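PDB 3RE9: sortase-like protein from Streptococcus suis, which probably acts as a class C sortase, a transpeptidase that cleaves sorting signals and joins pilin subunits covalently into pili. Local coordinates for residues Q7-N10 / E11-N14; H41-I44 / G45-E48; K107-I110 / G111-F114. One frame throughout, in Å; residues are numbered along the deposited sequence.

How the interactions relate
All three contacts are local, each made within eight consecutive residues, and they follow one another along the chain. Interaction 1, at the C-terminal part of helix 3-11, stands apart from the other two: its nearest atoms are about 9 Å from interaction 2 and about 14 Å from interaction 3, which lies on the opposite side of the chain's centre. Interactions 2 and 3 have centres about 20 Å apart but touch, because strands 43-49 and 113-117 are sheet neighbours; E48 O lies 3.5 Å from F114 CB. F114 also packs on strand 148-156, which by analogy with other sortases probably carries the catalytic cysteine near its end.

Interaction 1 of 3, residues Q7-N10 / E11-N14; sequences QAFN and ESLN
F9 and S12 make the tight part of this contact, in the C-terminal part of helix 3-11, where the backbone bonding drifts from i-to-i+4 toward i-to-i+3. E11 N still reaches Q7 O at 2.9 Å in a nearly straight bond. One residue on, S12 N bonds to F9 O at 3.0 Å and has only a weak bond to A8 O. F9 O takes a second donor, S12 OG, at 2.6 Å. The serine's chi1 of 83° swings its hydroxyl back over the preceding turn, and R31 bonds to the same OG, so the hydroxyl has two polar partners, F9 O and R31. Beside it, the F9 ring and the L13 methyls meet at a slant, with CZ 3.9 Å from CD2, while Y34 of helix 21-39 lies against the ring. N10 is buried too, its OD1 taken by the backbone N of L79. The other flank is loose: Q7 reaches outward, its CG 4.2 Å from E11 OE2, and the ion pair of E11 OE1 with R26 is long and weak. The two donors on F9 O arrive differently: S12 OG is tilted 19° from the carbonyl plane, whereas S12 N stands 64° out of it.

Interaction 2 of 3, residues H41-I44 / G45-E48; sequences HEKI and GYVE
The Y46 phenol is the flat group here, and the end of K43 approaches it obliquely, at the hydroxyl end. K43 NZ is nearly equidistant from the two carbons flanking CZ, 3.6 Å from Y46 CE1 and 3.7 Å from Y46 CE2. Strand 43-49 carries a classic beta bulge at this point: I44 and G45 both face V58 of the partner strand 54-60. Without a bulge, residues three apart in a strand would point to opposite sides; the extra residue is consistent with K43 and Y46 sharing one side of the strand. With chi1 at -165° the lysine stem turns away from its own backbone N, and the chain runs extended as far as CE, in contact with P57 and Y59, before bending at its last torsion toward the phenol. I44 takes the buried side, against M1, L79 and P80, while K43 is exposed. Just upstream, H41, with positive phi, is the C-prime residue of a Schellman motif that ends helix 21-39. The lysine-tyrosine bond, modelled at 2.5 Å between K43 NZ and Y46 OH, is very short and its exact length doubtful; K43 CE sits 3.5 Å from the same oxygen.

Interaction 3 of 3, residues K107-I110 / G111-F114; sequences KVKI and GDTF
K109 and D112 are the ends of a type II beta turn, closed by a bond of 3.1 Å from D112 N to K109 O; the donor stands above the carbonyl plane rather than within it. I110 and G111 occupy the corner. G111 has a positive phi of 103°, a conformation glycine takes easily at this corner of a type II turn. The D112 side chain then folds back across the turn mouth and adds a second bond: its OD2 accepts from K109 N at 3.0 Å, with the N-H well aligned but coming from above the carboxylate plane. K109 is thus gripped at both its N-H and its C=O by the same aspartate. The turn leads into strand 113-117 of the sortase beta-barrel, and G111 and D112 already pair through their backbones with V127 of strand 122-133. V108 and I110 pack on that neighbouring strand as well, while the K109 side chain stays outside. With a chi1 of -17°, nearly eclipsed over the backbone N, its aliphatic part passes at a slant above the carboxylate, CG 3.3 Å from D112 OD2. The ammonium does not close the pair: K109 NZ ends 5.3 Å from D112 OD2. The carboxylate finds its ionic partner elsewhere, with D112 OD1 in a salt bridge to K51. V108 CG1 also comes within 4.1 Å of D112 OD2, on the same side of the carboxylate plane as the K109 N-H.

Interaction 1 of 3, residues Q7-N10 / E11-N14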
ATOM      1  N   GLN A   7      11.938   5.886  -4.537  1.00 15.72           N
ATOM      2  CA  GLN A   7      13.004   5.028  -4.040  1.00 16.37           C
ATOM      3  C   GLN A   7      13.745   5.756  -2.922  1.00 16.35           C
ATOM      4  O   GLN A   7      13.911   5.209  -1.828  1.00 16.65           O
ATOM      5  CB  GLN A   7      13.971   4.766  -5.211  1.00 16.80           C
ATOM      6  CG  GLN A   7      14.449   3.348  -5.481  1.00 19.50           C
ATOM      7  CD  GLN A   7      14.675   3.138  -6.989  1.00 24.74           C
ATOM      8  OE1 GLN A   7      15.387   3.931  -7.638  1.00 24.64           O
ATOM      9  NE2 GLN A   7      14.034   2.088  -7.565  1.00 24.17           N
ATOM     10  N   ALA A   8      14.189   6.990  -3.191  1.00 16.26           N
ATOM     11  CA  ALA A   8      14.813   7.830  -2.168  1.00 16.60           C
ATOM     12  C   ALA A   8      13.922   7.781  -0.937  1.00 17.01           C
ATOM     13  O   ALA A   8      14.368   7.391   0.151  1.00 16.59           O
ATOM     14  CB  ALA A   8      14.960   9.257  -2.655  1.00 16.03           C
ATOM     15  N   PHE A   9      12.644   8.136  -1.138  1.00 17.47           N
ATOM     16  CA  PHE A   9      11.649   8.079  -0.083  1.00 17.63           C
ATOM     17  C   PHE A   9      11.635   6.750   0.682  1.00 18.19           C
ATOM     18  O   PHE A   9      11.654   6.753   1.916  1.00 18.27           O
ATOM     19  CB  PHE A   9      10.248   8.420  -0.595  1.00 17.09           C
ATOM     20  CG  PHE A   9       9.205   8.371   0.492  1.00 17.21           C
ATOM     21  CD1 PHE A   9       9.137   9.385   1.452  1.00 15.78           C
ATOM     22  CD2 PHE A   9       8.336   7.286   0.599  1.00 17.10           C
ATOM     23  CE1 PHE A   9       8.207   9.335   2.473  1.00 12.59           C
ATOM     24  CE2 PHE A   9       7.405   7.221   1.631  1.00 17.33           C
ATOM     25  CZ  PHE A   9       7.346   8.256   2.576  1.00 15.78           C
ATOM     26  N   ASN A  10      11.593   5.635  -0.054  1.00 18.97           N
ATOM     27  CA  ASN A  10      11.454   4.294   0.529  1.00 19.89           C
ATOM     28  C   ASN A  10      12.661   3.877   1.354  1.00 20.85           C
ATOM     29  O   ASN A  10      12.510   3.291   2.422  1.00 21.74           O
ATOM     30  CB  ASN A  10      11.123   3.239  -0.535  1.00 18.92           C
ATOM     31  CG  ASN A  10       9.666   3.293  -0.980  1.00 19.17           C
ATOM     32  OD1 ASN A  10       8.812   3.943  -0.346  1.00 17.50           O
ATOM     33  ND2 ASN A  10       9.366   2.598  -2.072  1.00 18.56           N
ATOM     34  N   GLU A  11      13.846   4.199   0.849  1.00 21.80           N
ATOM     35  CA  GLU A  11      15.104   4.068   1.593  1.00 23.01           C
ATOM     36  C   GLU A  11      15.138   4.844   2.921  1.00 22.85           C
ATOM     37  O   GLU A  11      15.847   4.445   3.844  1.00 22.00           O
ATOM     38  CB  GLU A  11      16.292   4.501   0.716  1.00 22.17           C
ATOM     39  CG  GLU A  11      16.526   3.584  -0.483  1.00 24.66           C
ATOM     40  CD  GLU A  11      17.576   4.113  -1.449  1.00 24.94           C
ATOM     41  OE1 GLU A  11      18.488   4.848  -0.997  1.00 28.59           O
ATOM     42  OE2 GLU A  11      17.475   3.808  -2.657  1.00 25.72           O
ATOM     43  N   SER A  12      14.389   5.950   2.993  1.00 23.67           N
ATOM     44  CA  SER A  12      14.426   6.861   4.141  1.00 24.10           C
ATOM     45  C   SER A  12      13.599   6.353   5.326  1.00 25.27           C
ATOM     46  O   SER A  12      13.679   6.895   6.419  1.00 25.14           O
ATOM     47  CB  SER A  12      13.984   8.281   3.728  1.00 23.96           C
ATOM     48  OG  SER A  12      12.575   8.449   3.698  1.00 22.28           O
ATOM     49  N   LEU A  13      12.802   5.315   5.105  1.00 26.88           N
ATOM     50  CA  LEU A  13      11.971   4.768   6.162  1.00 28.86           C
ATOM     51  C   LEU A  13      12.748   3.680   6.898  1.00 31.55           C
ATOM     52  O   LEU A  13      12.923   3.747   8.131  1.00 32.27           O
ATOM     53  CB  LEU A  13      10.651   4.199   5.610  1.00 27.68           C
ATOM     54  CG  LEU A  13       9.715   5.050   4.741  1.00 26.22           C
ATOM     55  CD1 LEU A  13       8.536   4.226   4.267  1.00 23.38           C
ATOM     56  CD2 LEU A  13       9.234   6.319   5.436  1.00 23.79           C
ATOM     57  N   ASN A  14      13.247   2.714   6.121  1.00 34.26           N
ATOM     58  CA  ASN A  14      13.774   1.440   6.629  1.00 36.80           C
ATOM     59  C   ASN A  14      14.914   1.506   7.676  1.00 38.09           C
ATOM     60  O   ASN A  14      15.627   2.507   7.769  1.00 38.52           O
ATOM     61  CB  ASN A  14      14.085   0.475   5.470  1.00 36.99           C
ATOM     62  CG  ASN A  14      15.105   1.029   4.487  1.00 37.41           C
ATOM     63  OD1 ASN A  14      16.187   1.481   4.880  1.00 39.18           O
ATOM     64  ND2 ASN A  14      14.773   0.970   3.202  1.00 34.62           N
TER

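Interaction 2 of 3, residues H41-I44 / G45-E48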
ATOM      1  N   HIS A  41      -3.353  14.869  -3.891  1.00 17.55           N
ATOM      2  CA  HIS A  41      -4.125  13.604  -3.927  1.00 17.54           C
ATOM      3  C   HIS A  41      -3.810  12.811  -5.183  1.00 17.27           C
ATOM      4  O   HIS A  41      -4.719  12.232  -5.824  1.00 17.72           O
ATOM      5  CB  HIS A  41      -5.632  13.855  -3.843  1.00 17.33           C
ATOM      6  CG  HIS A  41      -5.997  14.863  -2.814  1.00 18.52           C
ATOM      7  ND1 HIS A  41      -6.399  16.138  -3.137  1.00 19.50           N
ATOM      8  CD2 HIS A  41      -5.959  14.807  -1.464  1.00 19.58           C
ATOM      9  CE1 HIS A  41      -6.609  16.823  -2.028  1.00 20.06           C
ATOM     10  NE2 HIS A  41      -6.363  16.033  -1.000  1.00 20.97           N
ATOM     11  N   GLU A  42      -2.525  12.814  -5.535  1.00 16.52           N
ATOM     12  CA  GLU A  42      -2.077  12.341  -6.825  1.00 16.45           C
ATOM     13  C   GLU A  42      -2.309  10.865  -7.021  1.00 16.04           C
ATOM     14  O   GLU A  42      -1.999  10.064  -6.140  1.00 15.62           O
ATOM     15  CB  GLU A  42      -0.596  12.656  -7.017  1.00 16.64           C
ATOM     16  CG  GLU A  42      -0.073  12.255  -8.385  1.00 18.30           C
ATOM     17  CD  GLU A  42       1.241  12.879  -8.697  1.00 21.00           C
ATOM     18  OE1 GLU A  42       2.246  12.134  -8.700  1.00 21.76           O
ATOM     19  OE2 GLU A  42       1.267  14.117  -8.905  1.00 23.23           O
ATOM     20  N   LYS A  43      -2.842  10.514  -8.193  1.00 16.44           N
ATOM     21  CA  LYS A  43      -3.078   9.108  -8.560  1.00 16.21           C
ATOM     22  C   LYS A  43      -1.754   8.347  -8.731  1.00 16.44           C
ATOM     23  O   LYS A  43      -0.852   8.801  -9.427  1.00 16.76           O
ATOM     24  CB  LYS A  43      -3.946   9.026  -9.821  1.00 15.64           C
ATOM     25  CG  LYS A  43      -4.528   7.671 -10.071  1.00 14.68           C
ATOM     26  CD  LYS A  43      -5.101   7.585 -11.463  1.00 16.11           C
ATOM     27  CE  LYS A  43      -5.606   6.178 -11.738  1.00 16.24           C
ATOM     28  NZ  LYS A  43      -6.789   6.110 -12.636  1.00 15.40           N
ATOM     29  N   ILE A  44      -1.627   7.203  -8.074  1.00 17.16           N
ATOM     30  CA  ILE A  44      -0.416   6.394  -8.200  1.00 17.34           C
ATOM     31  C   ILE A  44      -0.582   5.264  -9.212  1.00 17.60           C
ATOM     32  O   ILE A  44       0.340   4.973  -9.983  1.00 18.66           O
ATOM     33  CB  ILE A  44       0.047   5.806  -6.852  1.00 17.60           C
ATOM     34  CG1 ILE A  44       0.514   6.910  -5.888  1.00 16.98           C
ATOM     35  CG2 ILE A  44       1.181   4.785  -7.096  1.00 18.51           C
ATOM     36  CD1 ILE A  44       0.739   6.403  -4.451  1.00 16.92           C
ATOM     37  N   GLY A  45      -1.751   4.626  -9.209  1.00 17.56           N
ATOM     38  CA  GLY A  45      -2.044   3.515 -10.138  1.00 16.82           C
ATOM     39  C   GLY A  45      -3.324   2.777  -9.775  1.00 16.67           C
ATOM     40  O   GLY A  45      -4.365   3.387  -9.524  1.00 16.05           O
ATOM     41  N   TYR A  46      -3.237   1.450  -9.731  1.00 16.90           N
ATOM     42  CA  TYR A  46      -4.391   0.595  -9.443  1.00 16.47           C
ATOM     43  C   TYR A  46      -4.007  -0.573  -8.523  1.00 15.94           C
ATOM     44  O   TYR A  46      -2.894  -1.083  -8.584  1.00 15.88           O
ATOM     45  CB  TYR A  46      -5.018   0.074 -10.752  1.00 17.31           C
ATOM     46  CG  TYR A  46      -5.655   1.154 -11.619  1.00 17.86           C
ATOM     47  CD1 TYR A  46      -4.907   1.847 -12.570  1.00 19.16           C
ATOM     48  CD2 TYR A  46      -7.005   1.479 -11.482  1.00 18.83           C
ATOM     49  CE1 TYR A  46      -5.491   2.847 -13.357  1.00 19.73           C
ATOM     50  CE2 TYR A  46      -7.601   2.473 -12.246  1.00 17.36           C
ATOM     51  CZ  TYR A  46      -6.847   3.142 -13.185  1.00 19.29           C
ATOM     52  OH  TYR A  46      -7.435   4.129 -13.946  1.00 20.40           O
ATOM     53  N   VAL A  47      -4.926  -0.973  -7.653  1.00 15.42           N
ATOM     54  CA  VAL A  47      -4.852  -2.292  -7.049  1.00 15.40           C
ATOM     55  C   VAL A  47      -5.978  -3.160  -7.622  1.00 15.75           C
ATOM     56  O   VAL A  47      -7.123  -2.724  -7.752  1.00 15.37           O
ATOM     57  CB  VAL A  47      -4.811  -2.244  -5.470  1.00 15.68           C
ATOM     58  CG1 VAL A  47      -6.076  -1.594  -4.883  1.00 15.05           C
ATOM     59  CG2 VAL A  47      -4.494  -3.627  -4.854  1.00 13.14           C
ATOM     60  N   GLU A  48      -5.621  -4.375  -8.021  1.00 16.59           N
ATOM     61  CA  GLU A  48      -6.588  -5.351  -8.523  1.00 16.78           C
ATOM     62  C   GLU A  48      -6.590  -6.607  -7.674  1.00 16.39           C
ATOM     63  O   GLU A  48      -5.542  -7.193  -7.439  1.00 16.49           O
ATOM     64  CB  GLU A  48      -6.233  -5.728  -9.947  1.00 17.20           C
ATOM     65  CG  GLU A  48      -7.169  -6.772 -10.560  1.00 18.79           C
ATOM     66  CD  GLU A  48      -6.797  -7.087 -11.984  1.00 21.36           C
ATOM     67  OE1 GLU A  48      -6.054  -6.268 -12.589  1.00 22.68           O
ATOM     68  OE2 GLU A  48      -7.240  -8.146 -12.490  1.00 22.67           O
TER

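Interaction 3 of 3, residues K107-I110 / G111-F114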
ATOM      1  N   LYS A 107     -13.383 -11.590   2.367  1.00 15.17           N
ATOM      2  CA  LYS A 107     -13.452 -12.806   1.580  1.00 15.85           C
ATOM      3  C   LYS A 107     -12.097 -13.250   1.005  1.00 15.81           C
ATOM      4  O   LYS A 107     -12.011 -14.300   0.358  1.00 16.28           O
ATOM      5  CB  LYS A 107     -14.464 -12.636   0.448  1.00 16.02           C
ATOM      6  CG  LYS A 107     -15.906 -12.317   0.900  1.00 17.31           C
ATOM      7  CD  LYS A 107     -16.823 -12.010  -0.303  1.00 17.56           C
ATOM      8  CE  LYS A 107     -18.212 -11.506   0.155  1.00 20.88           C
ATOM      9  NZ  LYS A 107     -18.239 -10.357   1.206  1.00 22.64           N
ATOM     10  N   VAL A 108     -11.046 -12.464   1.216  1.00 15.46           N
ATOM     11  CA  VAL A 108      -9.718 -12.821   0.717  1.00 15.02           C
ATOM     12  C   VAL A 108      -9.108 -13.921   1.593  1.00 15.25           C
ATOM     13  O   VAL A 108      -9.227 -13.877   2.812  1.00 14.62           O
ATOM     14  CB  VAL A 108      -8.777 -11.600   0.636  1.00 14.51           C
ATOM     15  CG1 VAL A 108      -7.400 -12.016   0.158  1.00 14.17           C
ATOM     16  CG2 VAL A 108      -9.345 -10.554  -0.306  1.00 14.42           C
ATOM     17  N   LYS A 109      -8.473 -14.895   0.939  1.00 16.11           N
ATOM     18  CA  LYS A 109      -7.808 -16.037   1.584  1.00 17.35           C
ATOM     19  C   LYS A 109      -6.284 -16.001   1.426  1.00 17.26           C
ATOM     20  O   LYS A 109      -5.712 -15.386   0.504  1.00 16.87           O
ATOM     21  CB  LYS A 109      -8.225 -17.407   0.970  1.00 17.33           C
ATOM     22  CG  LYS A 109      -9.471 -17.478   0.125  1.00 17.76           C
ATOM     23  CD  LYS A 109      -9.488 -18.800  -0.607  1.00 19.06           C
ATOM     24  CE  LYS A 109     -10.492 -18.779  -1.746  1.00 21.40           C
ATOM     25  NZ  LYS A 109     -11.831 -19.229  -1.210  1.00 22.97           N
ATOM     26  N   ILE A 110      -5.644 -16.756   2.309  1.00 17.49           N
ATOM     27  CA  ILE A 110      -4.240 -17.025   2.206  1.00 16.95           C
ATOM     28  C   ILE A 110      -4.047 -17.843   0.915  1.00 17.82           C
ATOM     29  O   ILE A 110      -4.850 -18.754   0.588  1.00 17.67           O
ATOM     30  CB  ILE A 110      -3.712 -17.659   3.537  1.00 17.07           C
ATOM     31  CG1 ILE A 110      -3.650 -16.542   4.612  1.00 16.09           C
ATOM     32  CG2 ILE A 110      -2.365 -18.349   3.316  1.00 16.03           C
ATOM     33  CD1 ILE A 110      -3.141 -16.911   6.000  1.00 16.03           C
ATOM     34  N   GLY A 111      -3.036 -17.466   0.140  1.00 17.46           N
ATOM     35  CA  GLY A 111      -2.788 -18.148  -1.120  1.00 17.12           C
ATOM     36  C   GLY A 111      -3.270 -17.359  -2.301  1.00 17.28           C
ATOM     37  O   GLY A 111      -2.818 -17.619  -3.409  1.00 16.98           O
ATOM     38  N   ASP A 112      -4.205 -16.420  -2.061  1.00 17.90           N
ATOM     39  CA  ASP A 112      -4.750 -15.510  -3.094  1.00 17.90           C
ATOM     40  C   ASP A 112      -3.751 -14.427  -3.487  1.00 17.35           C
ATOM     41  O   ASP A 112      -2.898 -14.030  -2.699  1.00 18.00           O
ATOM     42  CB  ASP A 112      -6.055 -14.827  -2.651  1.00 17.94           C
ATOM     43  CG  ASP A 112      -7.246 -15.773  -2.610  1.00 20.63           C
ATOM     44  OD1 ASP A 112      -7.115 -16.936  -3.107  1.00 23.61           O
ATOM     45  OD2 ASP A 112      -8.310 -15.352  -2.064  1.00 18.82           O
ATOM     46  N   THR A 113      -3.922 -13.932  -4.707  1.00 16.64           N
ATOM     47  CA  THR A 113      -3.011 -13.024  -5.361  1.00 15.39           C
ATOM     48  C   THR A 113      -3.664 -11.643  -5.604  1.00 15.09           C
ATOM     49  O   THR A 113      -4.831 -11.546  -6.008  1.00 14.98           O
ATOM     50  CB  THR A 113      -2.536 -13.660  -6.685  1.00 15.01           C
ATOM     51  OG1 THR A 113      -1.768 -14.832  -6.377  1.00 15.92           O
ATOM     52  CG2 THR A 113      -1.670 -12.718  -7.507  1.00 15.88           C
ATOM     53  N   PHE A 114      -2.911 -10.583  -5.317  1.00 13.96           N
ATOM     54  CA  PHE A 114      -3.310  -9.254  -5.732  1.00 13.02           C
ATOM     55  C   PHE A 114      -2.164  -8.572  -6.464  1.00 12.60           C
ATOM     56  O   PHE A 114      -1.003  -8.998  -6.353  1.00 12.62           O
ATOM     57  CB  PHE A 114      -3.929  -8.425  -4.588  1.00 12.08           C
ATOM     58  CG  PHE A 114      -2.987  -8.087  -3.472  1.00 11.68           C
ATOM     59  CD1 PHE A 114      -2.913  -8.909  -2.326  1.00 11.87           C
ATOM     60  CD2 PHE A 114      -2.205  -6.907  -3.518  1.00  9.15           C
ATOM     61  CE1 PHE A 114      -2.036  -8.581  -1.248  1.00 10.44           C
ATOM     62  CE2 PHE A 114      -1.330  -6.575  -2.461  1.00  8.35           C
ATOM     63  CZ  PHE A 114      -1.234  -7.418  -1.337  1.00  9.66           C
TER